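PDB 7CSV: HTH cro/C1-type domain-containing protein from Pseudomonas aeruginosa PAO1, which is the antitoxin HigA, a dimeric helix-turn-helix protein that acts as a regulatory factor by recognising specific pseudopalindromic DNA motifs. Local coordinates for residues Gly12-Leu15 with Arg16-Leu20; Ile57-Gly60 with Arg61-Thr65; Ser75-Ser78 with Leu79-Tyr83. All coordinates share one frame; numbering follows the deposited sequence.

Contact 1. Residues Gly12-Leu15 with Arg16-Leu20; sequences GEIL and RDEFL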
loop_
_atom_site.group_PDB
_atom_site.type_symbol
_atom_site.label_atom_id
_atom_site.label_comp_id
_atom_site.label_asym_id
_atom_site.label_seq_id
_atom_site.Cartn_x
_atom_site.Cartn_y
_atom_site.Cartn_z
ATOM N N GLY A 12 5.457 8.011 9.054
ATOM C CA GLY A 12 5.502 9.278 9.763
ATOM C C GLY A 12 6.895 9.644 10.221
ATOM O O GLY A 12 7.223 10.826 10.343
ATOM N N GLU A 13 7.741 8.641 10.460
ATOM C CA GLU A 13 9.130 8.920 10.802
ATOM C C GLU A 13 9.855 9.602 9.649
ATOM O O GLU A 13 10.622 10.552 9.858
ATOM C CB GLU A 13 9.824 7.621 11.199
ATOM C CG GLU A 13 11.307 7.736 11.470
ATOM C CD GLU A 13 11.891 6.397 11.883
ATOM O OE1 GLU A 13 12.962 6.022 11.371
ATOM O OE2 GLU A 13 11.256 5.703 12.701
ATOM N N ILE A 14 9.627 9.129 8.422
ATOM C CA ILE A 14 10.232 9.760 7.254
ATOM C C ILE A 14 9.617 11.131 7.004
ATOM O O ILE A 14 10.317 12.075 6.612
ATOM C CB ILE A 14 10.093 8.835 6.033
ATOM C CG1 ILE A 14 10.994 7.608 6.236
ATOM C CG2 ILE A 14 10.394 9.577 4.728
ATOM C CD1 ILE A 14 11.091 6.711 5.054
ATOM N N LEU A 15 8.304 11.268 7.218
ATOM C CA LEU A 15 7.674 12.580 7.085
ATOM C C LEU A 15 8.295 13.575 8.055
ATOM O O LEU A 15 8.665 14.695 7.665
ATOM C CB LEU A 15 6.169 12.461 7.324
ATOM C CG LEU A 15 5.328 13.733 7.337
ATOM C CD1 LEU A 15 5.540 14.453 6.035
ATOM C CD2 LEU A 15 3.854 13.369 7.552
ATOM N N ARG A 16 8.433 13.167 9.326
ATOM C CA ARG A 16 9.042 14.018 10.347
ATOM C C ARG A 16 10.467 14.396 9.962
ATOM O O ARG A 16 10.834 15.572 9.963
ATOM C CB ARG A 16 9.049 13.302 11.710
ATOM C CG ARG A 16 7.721 13.229 12.437
ATOM C CD ARG A 16 7.902 12.785 13.904
ATOM N NE ARG A 16 9.022 11.858 14.083
ATOM C CZ ARG A 16 8.911 10.536 14.187
ATOM N NH1 ARG A 16 10.000 9.795 14.341
ATOM N NH2 ARG A 16 7.721 9.938 14.146
ATOM N N ASP A 17 11.293 13.397 9.653
ATOM C CA ASP A 17 12.734 13.606 9.548
ATOM C C ASP A 17 13.135 14.261 8.234
ATOM O O ASP A 17 13.993 15.149 8.227
ATOM C CB ASP A 17 13.487 12.281 9.683
ATOM C CG ASP A 17 13.375 11.668 11.060
ATOM O OD1 ASP A 17 13.004 12.370 12.016
ATOM O OD2 ASP A 17 13.653 10.460 11.174
ATOM N N GLU A 18 12.566 13.818 7.105
ATOM C CA GLU A 18 13.035 14.254 5.800
ATOM C C GLU A 18 12.215 15.389 5.219
ATOM O O GLU A 18 12.595 15.935 4.178
ATOM C CB GLU A 18 13.035 13.088 4.806
ATOM C CG GLU A 18 13.843 11.907 5.256
ATOM C CD GLU A 18 15.316 12.219 5.317
ATOM O OE1 GLU A 18 15.731 13.263 4.786
ATOM O OE2 GLU A 18 16.060 11.420 5.894
ATOM N N PHE A 19 11.094 15.739 5.842
ATOM C CA PHE A 19 10.258 16.789 5.276
ATOM C C PHE A 19 9.933 17.863 6.307
ATOM O O PHE A 19 10.268 19.034 6.099
ATOM C CB PHE A 19 8.993 16.171 4.675
ATOM C CG PHE A 19 9.266 15.301 3.481
ATOM C CD1 PHE A 19 9.554 13.956 3.635
ATOM C CD2 PHE A 19 9.258 15.841 2.196
ATOM C CE1 PHE A 19 9.821 13.159 2.538
ATOM C CE2 PHE A 19 9.515 15.050 1.096
ATOM C CZ PHE A 19 9.796 13.697 1.271
ATOM N N LEU A 20 9.287 17.496 7.416
ATOM C CA LEU A 20 8.910 18.508 8.404
ATOM C C LEU A 20 10.138 19.176 9.008
ATOM O O LEU A 20 10.207 20.408 9.100
ATOM C CB LEU A 20 8.047 17.890 9.502
ATOM C CG LEU A 20 6.699 17.320 9.060
ATOM C CD1 LEU A 20 5.858 16.958 10.271
ATOM C CD2 LEU A 20 5.965 18.310 8.157
#
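Gly12-Leu15 and Arg16-Leu20 meet as successive turns of helix 11-23, a local contact on the first helix of the chain. The carbonyls of Gly12, Glu13 and Ile14 accept regular i to i+4 bonds from Arg16, Asp17 and Glu18. Leu15 breaks the pattern. Its O takes Leu20 N at 2.9 Å, nearly straight (174°), and only a weak bond from Phe19 N. This is a wider pi-type turn.

The Arg16 side chain folds back over the preceding turn. Its CG passes 3.2 Å from Gly12 O, and a bend at chi3 (-32°) lays one face of the guanidinium over Glu13 CA. The carboxylate of Glu13 stays beyond salt-bridge range: OE2 is 4.6 Å from Arg16 NH1. Arg16 NH2 instead binds Val45 O and forms a salt bridge with Glu47.

The helix belongs to the helix-turn-helix domain of the Cro/C1 type, and Leu15 and Leu20 are its buried apolar side chains here. Leu15 CG packs on Leu20 CG at 4.2 Å, while both leucines also touch Leu30 and Val45 of the following two helices. The Phe19 ring presents its edge to Ile14 O, with CD1 3.6 Å from that oxygen. Leu15 and Phe19 lie crosswise, CD1 of the leucine 4.1 Å from CB of the ring residue. Phe19 also meets the ring of Trp70 on helix 67-93.

Contact 2. Residues Ile57-Gly60 with Arg61-Thr65; sequences IRLG and RYFDT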
loop_
_atom_site.group_PDB
_atom_site.type_symbol
_atom_site.label_atom_id
_atom_site.label_comp_id
_atom_site.label_asym_id
_atom_site.label_seq_id
_atom_site.Cartn_x
_atom_site.Cartn_y
_atom_site.Cartn_z
ATOM N N ILE A 57 -1.746 11.370 -2.054
ATOM C CA ILE A 57 -1.877 12.347 -3.137
ATOM C C ILE A 57 -1.637 13.760 -2.611
ATOM O O ILE A 57 -0.951 14.568 -3.252
ATOM C CB ILE A 57 -3.251 12.203 -3.814
ATOM C CG1 ILE A 57 -3.365 10.836 -4.504
ATOM C CG2 ILE A 57 -3.480 13.327 -4.836
ATOM C CD1 ILE A 57 -4.778 10.485 -4.936
ATOM N N ARG A 58 -2.163 14.071 -1.422
ATOM C CA ARG A 58 -1.949 15.392 -0.833
ATOM C C ARG A 58 -0.477 15.633 -0.527
ATOM O O ARG A 58 0.062 16.699 -0.835
ATOM C CB ARG A 58 -2.800 15.561 0.427
ATOM C CG ARG A 58 -4.288 15.449 0.171
ATOM C CD ARG A 58 -5.123 15.693 1.411
ATOM N NE ARG A 58 -6.543 15.622 1.063
ATOM C CZ ARG A 58 -7.288 16.659 0.682
ATOM N NH1 ARG A 58 -6.780 17.889 0.620
ATOM N NH2 ARG A 58 -8.558 16.468 0.363
ATOM N N LEU A 59 0.197 14.652 0.077
ATOM C CA LEU A 59 1.605 14.830 0.401
ATOM C C LEU A 59 2.455 14.932 -0.855
ATOM O O LEU A 59 3.397 15.732 -0.912
ATOM C CB LEU A 59 2.084 13.669 1.273
ATOM C CG LEU A 59 1.549 13.644 2.688
ATOM C CD1 LEU A 59 1.695 12.236 3.282
ATOM C CD2 LEU A 59 2.319 14.663 3.535
ATOM N N GLY A 60 2.152 14.118 -1.866
ATOM C CA GLY A 60 2.880 14.231 -3.120
ATOM C C GLY A 60 2.724 15.608 -3.734
ATOM O O GLY A 60 3.701 16.214 -4.179
ATOM N N ARG A 61 1.485 16.121 -3.754
ATOM C CA ARG A 61 1.225 17.457 -4.280
ATOM C C ARG A 61 1.986 18.521 -3.501
ATOM O O ARG A 61 2.569 19.442 -4.090
ATOM C CB ARG A 61 -0.279 17.739 -4.229
ATOM C CG ARG A 61 -0.670 19.198 -4.481
ATOM C CD ARG A 61 -0.643 19.545 -5.942
ATOM N NE ARG A 61 -1.214 20.876 -6.171
ATOM C CZ ARG A 61 -1.105 21.547 -7.312
ATOM N NH1 ARG A 61 -0.448 21.017 -8.337
ATOM N NH2 ARG A 61 -1.650 22.754 -7.425
ATOM N N TYR A 62 1.980 18.424 -2.177
ATOM C CA TYR A 62 2.584 19.475 -1.368
ATOM C C TYR A 62 4.105 19.445 -1.462
ATOM O O TYR A 62 4.751 20.487 -1.602
ATOM C CB TYR A 62 2.139 19.332 0.080
ATOM C CG TYR A 62 2.542 20.512 0.922
ATOM C CD1 TYR A 62 2.076 21.779 0.624
ATOM C CD2 TYR A 62 3.399 20.357 1.993
ATOM C CE1 TYR A 62 2.446 22.867 1.386
ATOM C CE2 TYR A 62 3.780 21.435 2.764
ATOM C CZ TYR A 62 3.297 22.690 2.454
ATOM O OH TYR A 62 3.674 23.773 3.220
ATOM N N PHE A 63 4.700 18.259 -1.364
ATOM C CA PHE A 63 6.149 18.152 -1.246
ATOM C C PHE A 63 6.864 17.805 -2.553
ATOM O O PHE A 63 8.055 17.482 -2.511
ATOM C CB PHE A 63 6.500 17.102 -0.190
ATOM C CG PHE A 63 6.245 17.551 1.209
ATOM C CD1 PHE A 63 6.863 18.693 1.706
ATOM C CD2 PHE A 63 5.413 16.823 2.045
ATOM C CE1 PHE A 63 6.647 19.116 3.001
ATOM C CE2 PHE A 63 5.189 17.238 3.356
ATOM C CZ PHE A 63 5.810 18.392 3.836
ATOM N N ASP A 64 6.187 17.863 -3.702
ATOM C CA ASP A 64 6.804 17.519 -4.987
ATOM C C ASP A 64 7.359 16.090 -4.992
ATOM O O ASP A 64 8.527 15.854 -5.299
ATOM C CB ASP A 64 7.914 18.514 -5.356
ATOM C CG ASP A 64 7.379 19.807 -5.929
ATOM O OD1 ASP A 64 6.174 19.887 -6.246
ATOM O OD2 ASP A 64 8.179 20.753 -6.077
ATOM N N THR A 65 6.522 15.131 -4.626
ATOM C CA THR A 65 6.865 13.722 -4.784
ATOM C C THR A 65 5.740 13.039 -5.543
ATOM O O THR A 65 4.655 13.596 -5.716
ATOM C CB THR A 65 7.061 13.002 -3.445
ATOM O OG1 THR A 65 5.786 12.844 -2.805
ATOM C CG2 THR A 65 8.008 13.754 -2.533
#
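Phe63 packs on Leu59 one turn earlier, where helix 53-63 runs out into a turn. From CB to ring edge, Phe63 follows the preceding turn. Its CB lies 3.5 Å from Leu59 O, which accepts Phe63 N. Phe63 CG is 4.0 Å and Phe63 CD2 3.7 Å from Leu59 O. Phe63 CE2 reaches Leu59 CD2 at 3.9 Å. The two side chains run side by side and point the same way, since both have CG beside the backbone N (chi1 -73° in Phe63). Tyr62 CD2 sits over the centre of one Phe63 face.

After Phe63, Asp64 takes positive phi and the chain turns. Thr65 N bonds Gly60 O at 3.1 Å, in the carbonyl plane and on a lone pair. Thr65 OG1 comes within 3.2 Å of Gly60 CA, and Thr65 O closes in on the side where Gly60 carries no side chain.

Within the helix-turn-helix domain, Leu59 and Phe63 face Leu15 of helix 11-23, and Phe63 also touches Leu30 of helix 27-34. Arg58 and Arg61 turn to the second subunit: Arg58 pairs with Glu93 and Arg61 NE with Ile94 O, both of that subunit. The contact sits between the domain's helices and the dimer partner.

Contact 3. Residues Ser75-Ser78 with Leu79-Tyr83; sequences SEYS and LATAY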
loop_
_atom_site.group_PDB
_atom_site.type_symbol
_atom_site.label_atom_id
_atom_site.label_comp_id
_atom_site.label_asym_id
_atom_site.label_seq_id
_atom_site.Cartn_x
_atom_site.Cartn_y
_atom_site.Cartn_z
ATOM N N SER A 75 3.303 0.694 2.465
ATOM C CA SER A 75 3.246 -0.743 2.228
ATOM C C SER A 75 4.409 -1.451 2.907
ATOM O O SER A 75 4.241 -2.550 3.458
ATOM C CB SER A 75 3.241 -1.035 0.734
ATOM O OG SER A 75 4.445 -0.633 0.136
ATOM N N GLU A 76 5.603 -0.849 2.880
ATOM C CA GLU A 76 6.716 -1.482 3.588
ATOM C C GLU A 76 6.400 -1.635 5.070
ATOM O O GLU A 76 6.627 -2.703 5.649
ATOM C CB GLU A 76 8.014 -0.693 3.393
ATOM C CG GLU A 76 9.223 -1.289 4.179
ATOM C CD GLU A 76 9.842 -2.525 3.542
ATOM O OE1 GLU A 76 10.802 -3.078 4.137
ATOM O OE2 GLU A 76 9.399 -2.960 2.455
ATOM N N TYR A 77 5.837 -0.588 5.690
ATOM C CA TYR A 77 5.490 -0.648 7.110
ATOM C C TYR A 77 4.436 -1.715 7.371
ATOM O O TYR A 77 4.563 -2.524 8.304
ATOM C CB TYR A 77 4.988 0.725 7.586
ATOM C CG TYR A 77 4.404 0.683 8.989
ATOM C CD1 TYR A 77 5.225 0.753 10.114
ATOM C CD2 TYR A 77 3.030 0.569 9.185
ATOM C CE1 TYR A 77 4.681 0.710 11.406
ATOM C CE2 TYR A 77 2.482 0.526 10.456
ATOM C CZ TYR A 77 3.303 0.600 11.561
ATOM O OH TYR A 77 2.731 0.567 12.812
ATOM N N SER A 78 3.376 -1.728 6.561
ATOM C CA SER A 78 2.318 -2.717 6.763
ATOM C C SER A 78 2.841 -4.129 6.545
ATOM O O SER A 78 2.453 -5.063 7.261
ATOM C CB SER A 78 1.149 -2.439 5.827
ATOM O OG SER A 78 0.537 -1.213 6.165
ATOM N N LEU A 79 3.714 -4.309 5.551
ATOM C CA LEU A 79 4.279 -5.640 5.336
ATOM C C LEU A 79 5.161 -6.054 6.498
ATOM O O LEU A 79 5.145 -7.224 6.912
ATOM C CB LEU A 79 5.075 -5.678 4.035
ATOM C CG LEU A 79 4.219 -5.768 2.772
ATOM C CD1 LEU A 79 5.097 -5.633 1.531
ATOM C CD2 LEU A 79 3.425 -7.088 2.742
ATOM N N ALA A 80 5.948 -5.120 7.036
ATOM C CA ALA A 80 6.847 -5.483 8.133
ATOM C C ALA A 80 6.060 -5.929 9.359
ATOM O O ALA A 80 6.378 -6.945 9.991
ATOM C CB ALA A 80 7.762 -4.308 8.473
ATOM N N THR A 81 5.024 -5.171 9.721
ATOM C CA THR A 81 4.232 -5.533 10.888
ATOM C C THR A 81 3.502 -6.850 10.667
ATOM O O THR A 81 3.475 -7.709 11.558
ATOM C CB THR A 81 3.254 -4.408 11.217
ATOM O OG1 THR A 81 2.283 -4.293 10.168
ATOM C CG2 THR A 81 4.009 -3.112 11.307
ATOM N N ALA A 82 2.924 -7.032 9.476
ATOM C CA ALA A 82 2.263 -8.290 9.137
ATOM C C ALA A 82 3.242 -9.449 9.160
ATOM O O ALA A 82 2.903 -10.546 9.625
ATOM C CB ALA A 82 1.612 -8.197 7.757
ATOM N N TYR A 83 4.459 -9.231 8.652
ATOM C CA TYR A 83 5.446 -10.306 8.644
ATOM C C TYR A 83 5.859 -10.681 10.060
ATOM O O TYR A 83 5.995 -11.869 10.379
ATOM C CB TYR A 83 6.685 -9.919 7.841
ATOM C CG TYR A 83 7.622 -11.092 7.659
ATOM C CD1 TYR A 83 7.354 -12.065 6.708
ATOM C CD2 TYR A 83 8.733 -11.254 8.476
ATOM C CE1 TYR A 83 8.202 -13.165 6.543
ATOM C CE2 TYR A 83 9.586 -12.352 8.327
ATOM C CZ TYR A 83 9.308 -13.299 7.358
ATOM O OH TYR A 83 10.142 -14.391 7.208
#
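Thr81 sets its methyl over one face of the Tyr77 ring, a CH-pi contact between successive turns of helix 67-93. CG2 of Thr81 lies 3.9 Å from the centroid of the Tyr77 ring and 15° off the ring normal. It is displaced toward the hydroxyl end, and its nearest ring atom is Tyr77 CZ at 3.8 Å. The two side chains run at a slant to each other. Tyr77 reaches this place with CG anti to the backbone N (chi1 171°), beside its carbonyl carbon. That rotation stands the ring out from the helix, with one face beside the Thr81 methyl.

The threonine is set by its own chi1 of 67°. OG1 falls between the backbone N and the carbonyl carbon, and CG2 is turned back over the previous turn. Thr81 OG1 comes 3.0 Å from Ser78 O. Ser78 O accepts Ala82 N. Tyr77 O accepts Thr81 N.

Leu79 lies along the helix on another side. Its CB and CG both approach Ser75 O, CG at 3.3 Å, while Leu79 N bonds the same oxygen at 2.8 Å. Ser78 OG is held by Gln74 NE2 of the preceding turn. Ser75 OG is bonded to Asn72 O and to Gln68 OE1 of the second subunit. Glu76 OE2 bonds Gln68 NE2 of that subunit.

These turns belong to the long final helix of an all-helical chain. One side carries Tyr77 and Ala80 against Pro8 of the N-terminal arm, where the Tyr77 ring also meets His10 edge-to-face. Another side packs against the partner: Leu79 rests on Gln68, Ala82 on Ala53 and Tyr83 on Ile57, all of the second subunit.

In the fold
The contacts follow one another along the chain: contact 1 on helix 11-23, contact 2 at the end of helix 53-63, contact 3 on helix 67-93. Contacts 1 and 2 have centres about 13 Å apart and touch directly. Phe19 CD2 lies 3.6 Å from Phe63 CG, joining helix 11-23 and helix 53-63 inside the helix-turn-helix domain. Contact 3 is farther off, its centre about 18 Å from that of contact 1 and 23 Å from that of contact 2. It touches neither. Contacts 2 and 3 both reach the second subunit, so the dimer interface involves helix 53-63 as well as helix 67-93. A pairing of this kind is consistent with recognition of pseudopalindromic DNA.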